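Local coordinates for protein ciona betagamma-crystallin (Ciona intestinalis, PDB 2BV2) that serves as a structural component of the neuroectodermal visual system and binds calcium ions in its beta/gamma-crystallin fold, at residues Val9-Gly13 and Ser35-Val39. Numbering follows the deposited sequence.
Sequences VEFGG and SSIIV. With CA (calcium ion), chain C.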
loop_
_atom_site.group_PDB
_atom_site.type_symbol
_atom_site.label_atom_id
_atom_site.label_comp_id
_atom_site.label_asym_id
_atom_site.label_seq_id
_atom_site.Cartn_x
_atom_site.Cartn_y
_atom_site.Cartn_z
ATOM N N VAL A 9 -9.200 3.245 -6.987
ATOM C CA VAL A 9 -9.870 1.990 -6.701
ATOM C C VAL A 9 -9.913 1.082 -7.938
ATOM O O VAL A 9 -9.740 1.521 -9.096
ATOM C CB VAL A 9 -11.313 2.197 -6.142
ATOM C CG1 VAL A 9 -11.275 3.009 -4.881
ATOM C CG2 VAL A 9 -12.225 2.823 -7.177
ATOM N N GLU A 10 -10.134 -0.207 -7.684
ATOM C CA GLU A 10 -10.261 -1.186 -8.768
ATOM C C GLU A 10 -9.034 -1.219 -9.671
ATOM O O GLU A 10 -9.143 -1.503 -10.865
ATOM C CB GLU A 10 -11.550 -0.949 -9.571
ATOM C CG GLU A 10 -12.821 -1.089 -8.722
ATOM C CD GLU A 10 -13.150 -2.543 -8.332
ATOM O OE1 GLU A 10 -12.471 -3.481 -8.803
ATOM O OE2 GLU A 10 -14.111 -2.747 -7.553
ATOM N N PHE A 11 -7.871 -0.926 -9.083
ATOM C CA PHE A 11 -6.569 -1.071 -9.761
ATOM C C PHE A 11 -6.411 -0.144 -10.975
ATOM O O PHE A 11 -5.684 -0.426 -11.921
ATOM C CB PHE A 11 -6.322 -2.536 -10.105
ATOM C CG PHE A 11 -6.857 -3.463 -9.073
ATOM C CD1 PHE A 11 -7.988 -4.209 -9.323
ATOM C CD2 PHE A 11 -6.308 -3.481 -7.802
ATOM C CE1 PHE A 11 -8.514 -5.028 -8.341
ATOM C CE2 PHE A 11 -6.848 -4.269 -6.811
ATOM C CZ PHE A 11 -7.935 -5.057 -7.081
ATOM N N GLY A 12 -7.048 1.003 -10.875
ATOM C CA GLY A 12 -6.907 2.060 -11.861
ATOM C C GLY A 12 -5.860 3.102 -11.505
ATOM O O GLY A 12 -5.285 3.119 -10.397
ATOM N N GLY A 13 -5.620 3.998 -12.451
ATOM C CA GLY A 13 -4.739 5.124 -12.211
ATOM C C GLY A 13 -3.280 4.736 -12.161
ATOM O O GLY A 13 -2.886 3.654 -12.608
ATOM N N SER A 35 -5.498 3.933 -3.263
ATOM C CA SER A 35 -6.886 3.558 -3.135
ATOM C C SER A 35 -7.168 2.077 -3.472
ATOM O O SER A 35 -8.252 1.602 -3.204
ATOM C CB SER A 35 -7.720 4.487 -4.013
ATOM O OG SER A 35 -7.624 5.841 -3.589
ATOM N N SER A 36 -6.220 1.363 -4.100
ATOM C CA SER A 36 -6.290 -0.089 -4.197
ATOM C C SER A 36 -4.883 -0.691 -4.253
ATOM O O SER A 36 -3.894 0.027 -4.487
ATOM C CB SER A 36 -7.093 -0.518 -5.424
ATOM O OG SER A 36 -6.495 -0.083 -6.631
ATOM N N ILE A 37 -4.811 -2.001 -4.027
ATOM C CA ILE A 37 -3.534 -2.702 -3.859
ATOM C C ILE A 37 -3.628 -4.116 -4.397
ATOM O O ILE A 37 -4.638 -4.775 -4.213
ATOM C CB ILE A 37 -3.100 -2.776 -2.358
ATOM C CG1 ILE A 37 -2.822 -1.380 -1.777
ATOM C CG2 ILE A 37 -1.861 -3.672 -2.189
ATOM C CD1 ILE A 37 -2.475 -1.421 -0.288
ATOM N N ILE A 38 -2.565 -4.573 -5.063
ATOM C CA ILE A 38 -2.409 -5.967 -5.410
ATOM C C ILE A 38 -1.133 -6.470 -4.753
ATOM O O ILE A 38 -0.050 -5.912 -4.974
ATOM C CB ILE A 38 -2.314 -6.189 -6.926
ATOM C CG1 ILE A 38 -3.656 -5.812 -7.571
ATOM C CG2 ILE A 38 -1.907 -7.658 -7.224
ATOM C CD1 ILE A 38 -3.704 -5.961 -9.075
ATOM N N VAL A 39 -1.250 -7.509 -3.928
ATOM C CA VAL A 39 -0.055 -8.185 -3.423
ATOM C C VAL A 39 0.183 -9.398 -4.308
ATOM O O VAL A 39 -0.608 -10.335 -4.296
ATOM C CB VAL A 39 -0.198 -8.602 -1.947
ATOM C CG1 VAL A 39 1.030 -9.363 -1.475
ATOM C CG2 VAL A 39 -0.409 -7.393 -1.049
HETATM CA CA CA C . -6.573 7.754 -4.545
HETATM O O HOH W 1 -8.568 8.806 -3.954
#
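The loop V9-G13, between strands 2-6 and 15-18, folds back over the start of strand 36-41, bringing V9 CA to 4.8 Å from S36 CA; E10 and F11 both take positive phi, and G12 N returns to V9 O at 3.3 Å. This is a worked example of how the beta/gamma-crystallin Greek key ties down its folded hairpin: with one serine. S36 OG lies between its own backbone N and carbonyl carbon (chi1 62°), aimed into the turn. There it accepts the F11 N-H at 2.9 Å, along a bent path of 138°, and also hydrogen-bonds to D8 O, so the buried hydroxyl joins two points of the same loop. The F11 ring then reaches along the strand. I38 crosses it at about a right angle, laying CD1 over one face, 4.2 Å from the ring centroid in a CH-pi contact, while I38 CG1 touches F11 CD2 at 3.5 Å. I37 O sits at the ring edge, 3.4 Å from F11 CE2; K63 and P65 also touch the F11 side chain. Replacing F11 by alanine would probably leave I38 CD1 without its aromatic partner and open a gap beside strand 36-41. At the other end, V9 CG1 rests 3.9 Å from S35 CB. S35 OG binds calcium at 2.4 Å, with E7 O, I33 O, D75 OD1 and a water as the other ligands, and hydrogen-bonds to D74. S35 and S36 both face F6 in a classic beta bulge, and the chemistry divides between them: the first hydroxyl serves the metal, the second the hairpin, consistent with a link through adjacent residues between the first Greek key's folded hairpin and a calcium site that also draws D75 from the second.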